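Local coordinates for uncharacterized protein, DUF633, LMOf2365_1472 (Listeria monocytogenes str. 4b F2365, PDB 3GNL) that is formally uncharacterized but probably transfers a methyl group from S-adenosylmethionine to N1 of adenine 22 in tRNA, at residues S9-K14 / A147-E151; S136-L142 / K166-W170. One frame throughout, in Å; residues are numbered along the deposited sequence.

Contact 1 and contact 2 share strand 141-151, the edge strand of a Rossmann-like methyltransferase sheet, and sit at its two ends. Contact 2 (136-142 / 166-170) is where the chain leaves helix 129-139 and enters the strand; contact 1 (9-14 / 147-151) is where the strand finishes beside helix 10-16. Their centres are 25 Å apart, on opposite sides of the chain's centre, and their nearest atoms about 12 Å. In this fold the cofactor usually binds at the C-terminal ends of the parallel strands, the end at which contact 1 lies. R11 there hydrogen-bonds through NH1 to Q124 and makes a long, weak ion pair with D31, just after strand 23-28.

Contact 1 (S9-K14 / A147-E151)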
ATOM      1  N   SER A   9      15.765  -0.436   1.915  1.00 23.64           N
ATOM      2  CA  SER A   9      15.120  -0.367   3.217  1.00 23.56           C
ATOM      3  C   SER A   9      14.310  -1.653   3.472  1.00 23.13           C
ATOM      4  O   SER A   9      13.935  -2.348   2.515  1.00 24.03           O
ATOM      5  CB  SER A   9      14.172   0.845   3.309  1.00 22.32           C
ATOM      6  OG  SER A   9      13.065   0.685   2.437  1.00 24.33           O
ATOM      7  N   LYS A  10      14.025  -1.948   4.740  1.00 24.40           N
ATOM      8  CA  LYS A  10      13.227  -3.135   5.067  1.00 25.59           C
ATOM      9  C   LYS A  10      11.850  -3.026   4.429  1.00 23.28           C
ATOM     10  O   LYS A  10      11.265  -4.016   3.998  1.00 24.67           O
ATOM     11  CB  LYS A  10      13.110  -3.335   6.582  1.00 27.03           C
ATOM     12  CG  LYS A  10      14.429  -3.656   7.220  1.00 30.92           C
ATOM     13  CD  LYS A  10      14.753  -5.145   7.057  1.00 35.29           C
ATOM     14  CE  LYS A  10      15.873  -5.567   8.023  1.00 37.53           C
ATOM     15  NZ  LYS A  10      17.190  -5.233   7.414  1.00 38.98           N
ATOM     16  N   ARG A  11      11.326  -1.811   4.388  1.00 22.71           N
ATOM     17  CA  ARG A  11      10.026  -1.550   3.749  1.00 20.71           C
ATOM     18  C   ARG A  11      10.068  -1.926   2.265  1.00 20.54           C
ATOM     19  O   ARG A  11       9.181  -2.655   1.756  1.00 20.04           O
ATOM     20  CB  ARG A  11       9.641  -0.071   3.942  1.00 20.21           C
ATOM     21  CG  ARG A  11       8.322   0.341   3.301  1.00 20.92           C
ATOM     22  CD  ARG A  11       8.095   1.829   3.497  1.00 20.71           C
ATOM     23  NE  ARG A  11       9.118   2.593   2.790  1.00 22.15           N
ATOM     24  CZ  ARG A  11       8.976   3.113   1.568  1.00 22.49           C
ATOM     25  NH1 ARG A  11       7.842   2.970   0.890  1.00 21.80           N
ATOM     26  NH2 ARG A  11       9.995   3.758   0.997  1.00 25.06           N
ATOM     27  N   LEU A  12      11.053  -1.396   1.547  1.00 20.77           N
ATOM     28  CA  LEU A  12      11.126  -1.685   0.116  1.00 19.72           C
ATOM     29  C   LEU A  12      11.551  -3.100  -0.174  1.00 19.95           C
ATOM     30  O   LEU A  12      11.114  -3.647  -1.177  1.00 21.01           O
ATOM     31  CB  LEU A  12      11.994  -0.661  -0.633  1.00 20.06           C
ATOM     32  CG  LEU A  12      11.359   0.728  -0.717  1.00 21.79           C
ATOM     33  CD1 LEU A  12      12.437   1.669  -1.313  1.00 23.02           C
ATOM     34  CD2 LEU A  12      10.061   0.763  -1.517  1.00 24.59           C
ATOM     35  N   GLU A  13      12.336  -3.707   0.713  1.00 21.89           N
ATOM     36  CA  GLU A  13      12.729  -5.094   0.578  1.00 23.27           C
ATOM     37  C   GLU A  13      11.472  -5.970   0.693  1.00 22.99           C
ATOM     38  O   GLU A  13      11.281  -6.921  -0.104  1.00 23.11           O
ATOM     39  CB  GLU A  13      13.731  -5.463   1.659  1.00 26.70           C
ATOM     40  CG  GLU A  13      14.199  -6.931   1.590  1.00 32.67           C
ATOM     41  CD  GLU A  13      15.304  -7.226   2.578  1.00 37.95           C
ATOM     42  OE1 GLU A  13      15.078  -7.104   3.800  1.00 40.66           O
ATOM     43  OE2 GLU A  13      16.422  -7.556   2.135  1.00 41.98           O
ATOM     44  N   LYS A  14      10.591  -5.615   1.621  1.00 20.62           N
ATOM     45  CA  LYS A  14       9.369  -6.406   1.778  1.00 21.84           C
ATOM     46  C   LYS A  14       8.498  -6.278   0.558  1.00 20.59           C
ATOM     47  O   LYS A  14       7.950  -7.257   0.077  1.00 20.55           O
ATOM     48  CB  LYS A  14       8.628  -6.090   3.111  1.00 21.42           C
ATOM     49  CG  LYS A  14       7.468  -7.063   3.406  1.00 22.92           C
ATOM     50  CD  LYS A  14       8.023  -8.498   3.549  1.00 24.72           C
ATOM     51  CE  LYS A  14       7.036  -9.419   4.204  1.00 26.75           C
ATOM     52  NZ  LYS A  14       7.634 -10.797   4.264  1.00 28.94           N
ATOM     53  N   ALA A 147       1.540  -7.838   4.655  1.00 18.66           N
ATOM     54  CA  ALA A 147       2.584  -7.781   5.650  1.00 18.85           C
ATOM     55  C   ALA A 147       2.432  -6.500   6.447  1.00 18.56           C
ATOM     56  O   ALA A 147       1.918  -5.503   5.945  1.00 20.43           O
ATOM     57  CB  ALA A 147       3.975  -7.854   5.034  1.00 19.68           C
ATOM     58  N   ILE A 148       2.936  -6.551   7.665  1.00 20.04           N
ATOM     59  CA  ILE A 148       3.002  -5.364   8.534  1.00 19.92           C
ATOM     60  C   ILE A 148       4.380  -5.367   9.136  1.00 22.05           C
ATOM     61  O   ILE A 148       4.863  -6.415   9.580  1.00 23.91           O
ATOM     62  CB  ILE A 148       1.810  -5.277   9.579  1.00 20.48           C
ATOM     63  CG1 ILE A 148       1.730  -3.890  10.202  1.00 22.09           C
ATOM     64  CG2 ILE A 148       1.790  -6.432  10.555  1.00 22.79           C
ATOM     65  CD1 ILE A 148       0.440  -3.618  10.983  1.00 22.78           C
ATOM     66  N   LEU A 149       5.044  -4.209   9.107  1.00 21.54           N
ATOM     67  CA  LEU A 149       6.392  -4.156   9.650  1.00 24.09           C
ATOM     68  C   LEU A 149       6.606  -2.817  10.319  1.00 23.21           C
ATOM     69  O   LEU A 149       5.826  -1.860  10.115  1.00 22.56           O
ATOM     70  CB  LEU A 149       7.433  -4.432   8.558  1.00 25.92           C
ATOM     71  CG  LEU A 149       7.483  -3.507   7.341  1.00 28.66           C
ATOM     72  CD1 LEU A 149       8.501  -2.350   7.449  1.00 29.83           C
ATOM     73  CD2 LEU A 149       7.797  -4.339   6.101  1.00 31.49           C
ATOM     74  N   ARG A 150       7.647  -2.742  11.133  1.00 25.96           N
ATOM     75  CA  ARG A 150       8.011  -1.471  11.757  1.00 27.62           C
ATOM     76  C   ARG A 150       9.437  -1.126  11.310  1.00 28.17           C
ATOM     77  O   ARG A 150      10.331  -1.959  11.368  1.00 29.70           O
ATOM     78  CB  ARG A 150       7.868  -1.576  13.288  1.00 29.34           C
ATOM     79  CG  ARG A 150       8.124  -0.247  14.043  1.00 31.94           C
ATOM     80  CD  ARG A 150       7.661  -0.182  15.504  1.00 34.74           C
ATOM     81  NE  ARG A 150       7.422  -1.478  16.141  1.00 39.07           N
ATOM     82  CZ  ARG A 150       6.228  -1.876  16.589  1.00 39.61           C
ATOM     83  NH1 ARG A 150       6.086  -3.058  17.150  1.00 39.97           N
ATOM     84  NH2 ARG A 150       5.176  -1.078  16.485  1.00 40.86           N
ATOM     85  N   GLU A 151       9.635   0.078  10.804  1.00 28.62           N
ATOM     86  CA  GLU A 151      10.972   0.545  10.447  1.00 29.60           C
ATOM     87  C   GLU A 151      11.079   2.013  10.859  1.00 31.53           C
ATOM     88  O   GLU A 151      10.181   2.810  10.577  1.00 31.17           O
ATOM     89  CB  GLU A 151      11.230   0.382   8.931  1.00 29.30           C
ATOM     90  CG  GLU A 151      12.632   0.813   8.483  1.00 29.61           C
ATOM     91  CD  GLU A 151      12.992   0.367   7.079  1.00 29.92           C
ATOM     92  OE1 GLU A 151      12.127   0.395   6.152  1.00 29.61           O
ATOM     93  OE2 GLU A 151      14.182   0.032   6.885  1.00 30.51           O
TER
HETATM   94  O   HOH W   1      11.162   2.717   4.886  1.00 32.07           O
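The N-terminus of helix 10-16 takes up the carboxylate of E151, reaching over from the end of edge strand 141-151. E151 OE2 accepts K10 N at 2.9 Å on its syn side but tilted out of the carboxylate plane, while OE1 receives R11 N at 2.9 Å from well above it. An extended side chain, with CG opposite the backbone N (chi1 -178°), carries the group this far. S9 is the helix N-cap: its OG accepts L12 N at 3.0 Å, so three first-turn N-H groups have side-chain oxygen acceptors. The helix dipole and these N-H donors would probably stabilise the negative charge of E151. A water links E151 OE1 to R11 NE, in the plane of the guanidinium, whose NH1 goes on to Q124.

Helix and strand run roughly antiparallel, at 157°, with axes 9.2 Å apart; the helix thus lies along the outermost strand of the seven-stranded Rossmann-like sheet. Toward A147 the contact turns apolar. L149 CD2 rests 3.6 Å from K14 CB as the side chains slide past each other in opposite directions. K14 bends at chi2 (62°), and its CE meets A147 CB at 3.5 Å.

Contact 2 (S136-L142 / K166-W170); sequences SEQNNWL and KPVTW
Helix 129-139 ends in a Schellman motif at N140, whose positive phi (52°) turns the chain into strand 141-151; V168, in the irregular segment 166-170, passes here with its CA 4.9 Å from N140 CA. Closing the turn, W141 N returns to S136 O, and N140 N makes a weak bond to E137 O. This is the helix-to-strand corner of a beta-alpha-beta crossover in the Rossmann-like sheet, covered by the loop that leads from strand 154-163 to helix 172-177.

Three N-H groups of the loop bond to side chains of the corner. V168 N gives N140 OD1 a nearly straight 2.8 Å bond, although it stands above the amide's carbonyl plane instead of on a lone pair. E137, extended with CG anti to its N (chi1 176°), reaches the loop, and its OE2 accepts W170 N at 2.9 Å, almost in line with the C-O bond. At the indole edge, W170 NE1 meets S136 OG at 2.9 Å within the ring plane. In turn S136 OG, a buried hydroxyl with one bond coming in from the indole, gives its own proton to W141 O at 2.7 Å, nearly in line with that C=O.

V168 points into the corner, its CG2 3.7 Å from N140 CA. W170 also touches I143 and, with E137, I175 of helix 172-177. L142 crosses the indole at about a right angle, CD1 lying 3.9 Å from CH2 of W170, while CG1 of V168 sits 3.3 Å above one face of the same ring, offset toward its rim.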
ATOM      1  N   SER A 136     -10.486  -2.791  -3.345  1.00 19.72           N
ATOM      2  CA  SER A 136     -10.366  -4.198  -3.726  1.00 19.68           C
ATOM      3  C   SER A 136     -11.743  -4.860  -3.811  1.00 21.35           C
ATOM      4  O   SER A 136     -12.034  -5.587  -4.766  1.00 21.48           O
ATOM      5  CB  SER A 136      -9.415  -4.888  -2.733  1.00 24.36           C
ATOM      6  OG  SER A 136      -9.884  -6.122  -2.243  1.00 27.97           O
ATOM      7  N   GLU A 137     -12.606  -4.580  -2.845  1.00 20.13           N
ATOM      8  CA  GLU A 137     -13.956  -5.092  -2.869  1.00 20.35           C
ATOM      9  C   GLU A 137     -14.758  -4.499  -4.032  1.00 19.76           C
ATOM     10  O   GLU A 137     -15.420  -5.286  -4.735  1.00 21.84           O
ATOM     11  CB  GLU A 137     -14.627  -4.702  -1.544  1.00 21.22           C
ATOM     12  CG  GLU A 137     -16.086  -5.081  -1.455  1.00 20.97           C
ATOM     13  CD  GLU A 137     -16.591  -4.927  -0.045  1.00 19.97           C
ATOM     14  OE1 GLU A 137     -17.082  -3.797   0.261  1.00 21.67           O
ATOM     15  OE2 GLU A 137     -16.570  -5.906   0.735  1.00 21.07           O
ATOM     16  N   GLN A 138     -14.730  -3.181  -4.243  1.00 22.49           N
ATOM     17  CA  GLN A 138     -15.505  -2.522  -5.331  1.00 23.69           C
ATOM     18  C   GLN A 138     -15.073  -2.975  -6.708  1.00 25.21           C
ATOM     19  O   GLN A 138     -15.886  -3.006  -7.630  1.00 27.02           O
ATOM     20  CB  GLN A 138     -15.437  -1.005  -5.292  1.00 28.21           C
ATOM     21  CG  GLN A 138     -16.210  -0.367  -4.166  1.00 32.02           C
ATOM     22  CD  GLN A 138     -15.913   1.107  -4.064  1.00 35.89           C
ATOM     23  OE1 GLN A 138     -15.108   1.649  -4.854  1.00 39.52           O
ATOM     24  NE2 GLN A 138     -16.534   1.783  -3.094  1.00 37.40           N
ATOM     25  N   ASN A 139     -13.800  -3.333  -6.847  1.00 23.40           N
ATOM     26  CA  ASN A 139     -13.312  -3.706  -8.177  1.00 22.86           C
ATOM     27  C   ASN A 139     -12.983  -5.191  -8.346  1.00 24.16           C
ATOM     28  O   ASN A 139     -12.409  -5.591  -9.358  1.00 25.51           O
ATOM     29  CB  ASN A 139     -12.130  -2.814  -8.519  1.00 23.48           C
ATOM     30  CG  ASN A 139     -12.546  -1.377  -8.677  1.00 26.65           C
ATOM     31  OD1 ASN A 139     -12.947  -0.972  -9.763  1.00 27.45           O
ATOM     32  ND2 ASN A 139     -12.474  -0.575  -7.587  1.00 25.60           N
ATOM     33  N   ASN A 140     -13.356  -6.022  -7.374  1.00 23.35           N
ATOM     34  CA  ASN A 140     -13.070  -7.456  -7.419  1.00 22.43           C
ATOM     35  C   ASN A 140     -11.610  -7.818  -7.674  1.00 26.17           C
ATOM     36  O   ASN A 140     -11.292  -8.632  -8.546  1.00 25.42           O
ATOM     37  CB  ASN A 140     -14.003  -8.215  -8.396  1.00 24.70           C
ATOM     38  CG  ASN A 140     -15.455  -8.283  -7.892  1.00 27.74           C
ATOM     39  OD1 ASN A 140     -15.727  -8.094  -6.716  1.00 26.78           O
ATOM     40  ND2 ASN A 140     -16.382  -8.565  -8.792  1.00 29.56           N
ATOM     41  N   TRP A 141     -10.730  -7.223  -6.868  1.00 23.14           N
ATOM     42  CA  TRP A 141      -9.375  -7.718  -6.707  1.00 23.63           C
ATOM     43  C   TRP A 141      -9.225  -8.428  -5.368  1.00 22.34           C
ATOM     44  O   TRP A 141      -9.501  -7.823  -4.298  1.00 24.11           O
ATOM     45  CB  TRP A 141      -8.337  -6.591  -6.807  1.00 22.31           C
ATOM     46  CG  TRP A 141      -8.178  -6.025  -8.215  1.00 21.96           C
ATOM     47  CD1 TRP A 141      -9.088  -5.348  -8.922  1.00 24.86           C
ATOM     48  CD2 TRP A 141      -6.994  -6.095  -9.034  1.00 24.28           C
ATOM     49  NE1 TRP A 141      -8.582  -5.002 -10.174  1.00 25.82           N
ATOM     50  CE2 TRP A 141      -7.298  -5.466 -10.252  1.00 23.71           C
ATOM     51  CE3 TRP A 141      -5.739  -6.686  -8.868  1.00 24.19           C
ATOM     52  CZ2 TRP A 141      -6.352  -5.352 -11.295  1.00 25.31           C
ATOM     53  CZ3 TRP A 141      -4.797  -6.590  -9.922  1.00 23.54           C
ATOM     54  CH2 TRP A 141      -5.119  -5.923 -11.105  1.00 25.10           C
ATOM     55  N   LEU A 142      -8.811  -9.680  -5.366  1.00 21.31           N
ATOM     56  CA  LEU A 142      -8.546 -10.390  -4.144  1.00 23.88           C
ATOM     57  C   LEU A 142      -7.242  -9.933  -3.485  1.00 24.18           C
ATOM     58  O   LEU A 142      -6.229  -9.729  -4.159  1.00 23.25           O
ATOM     59  CB  LEU A 142      -8.498 -11.895  -4.425  1.00 25.62           C
ATOM     60  CG  LEU A 142      -8.674 -12.969  -3.384  1.00 29.80           C
ATOM     61  CD1 LEU A 142     -10.009 -12.817  -2.580  1.00 29.43           C
ATOM     62  CD2 LEU A 142      -8.683 -14.303  -4.122  1.00 29.94           C
ATOM     63  N   LYS A 166     -14.683 -13.774  -9.541  1.00 29.33           N
ATOM     64  CA  LYS A 166     -15.727 -13.969  -8.537  1.00 29.89           C
ATOM     65  C   LYS A 166     -15.835 -12.685  -7.694  1.00 28.96           C
ATOM     66  O   LYS A 166     -14.814 -11.996  -7.520  1.00 26.77           O
ATOM     67  CB  LYS A 166     -15.353 -15.160  -7.650  1.00 31.77           C
ATOM     68  CG  LYS A 166     -15.632 -16.513  -8.323  1.00 37.10           C
ATOM     69  CD  LYS A 166     -14.880 -17.705  -7.696  1.00 39.59           C
ATOM     70  CE  LYS A 166     -15.060 -17.899  -6.178  1.00 41.58           C
ATOM     71  NZ  LYS A 166     -16.480 -18.093  -5.659  1.00 42.42           N
ATOM     72  N   PRO A 167     -17.043 -12.353  -7.192  1.00 27.18           N
ATOM     73  CA  PRO A 167     -17.153 -11.208  -6.286  1.00 25.61           C
ATOM     74  C   PRO A 167     -16.130 -11.347  -5.152  1.00 23.01           C
ATOM     75  O   PRO A 167     -15.923 -12.417  -4.591  1.00 23.46           O
ATOM     76  CB  PRO A 167     -18.580 -11.318  -5.743  1.00 26.97           C
ATOM     77  CG  PRO A 167     -19.330 -12.086  -6.907  1.00 27.66           C
ATOM     78  CD  PRO A 167     -18.342 -13.046  -7.384  1.00 27.19           C
ATOM     79  N   VAL A 168     -15.493 -10.214  -4.841  1.00 20.76           N
ATOM     80  CA  VAL A 168     -14.733 -10.069  -3.607  1.00 20.77           C
ATOM     81  C   VAL A 168     -15.632  -9.366  -2.611  1.00 17.91           C
ATOM     82  O   VAL A 168     -16.185  -8.298  -2.898  1.00 21.82           O
ATOM     83  CB  VAL A 168     -13.442  -9.304  -3.881  1.00 20.82           C
ATOM     84  CG1 VAL A 168     -12.653  -9.070  -2.590  1.00 20.71           C
ATOM     85  CG2 VAL A 168     -12.544 -10.099  -4.855  1.00 22.32           C
ATOM     86  N   THR A 169     -15.778 -10.020  -1.467  1.00 17.06           N
ATOM     87  CA  THR A 169     -16.665  -9.491  -0.386  1.00 17.79           C
ATOM     88  C   THR A 169     -15.967  -9.618   0.956  1.00 17.43           C
ATOM     89  O   THR A 169     -15.736 -10.732   1.441  1.00 18.47           O
ATOM     90  CB  THR A 169     -18.029 -10.264  -0.339  1.00 17.48           C
ATOM     91  OG1 THR A 169     -17.793 -11.644  -0.032  1.00 18.99           O
ATOM     92  CG2 THR A 169     -18.793 -10.126  -1.658  1.00 18.64           C
ATOM     93  N   TRP A 170     -15.622  -8.473   1.563  1.00 17.78           N
ATOM     94  CA  TRP A 170     -14.898  -8.521   2.829  1.00 17.79           C
ATOM     95  C   TRP A 170     -15.843  -8.306   4.000  1.00 18.17           C
ATOM     96  O   TRP A 170     -16.953  -7.897   3.806  1.00 19.93           O
ATOM     97  CB  TRP A 170     -13.876  -7.359   2.847  1.00 18.43           C
ATOM     98  CG  TRP A 170     -12.774  -7.468   1.797  1.00 18.39           C
ATOM     99  CD1 TRP A 170     -12.446  -6.516   0.890  1.00 19.01           C
ATOM    100  CD2 TRP A 170     -11.944  -8.621   1.532  1.00 17.28           C
ATOM    101  NE1 TRP A 170     -11.411  -6.979   0.086  1.00 19.83           N
ATOM    102  CE2 TRP A 170     -11.093  -8.259   0.439  1.00 18.33           C
ATOM    103  CE3 TRP A 170     -11.813  -9.905   2.096  1.00 18.40           C
ATOM    104  CZ2 TRP A 170     -10.130  -9.147  -0.099  1.00 19.38           C
ATOM    105  CZ3 TRP A 170     -10.823 -10.792   1.552  1.00 18.87           C
ATOM    106  CH2 TRP A 170     -10.007 -10.380   0.461  1.00 18.55           C
TER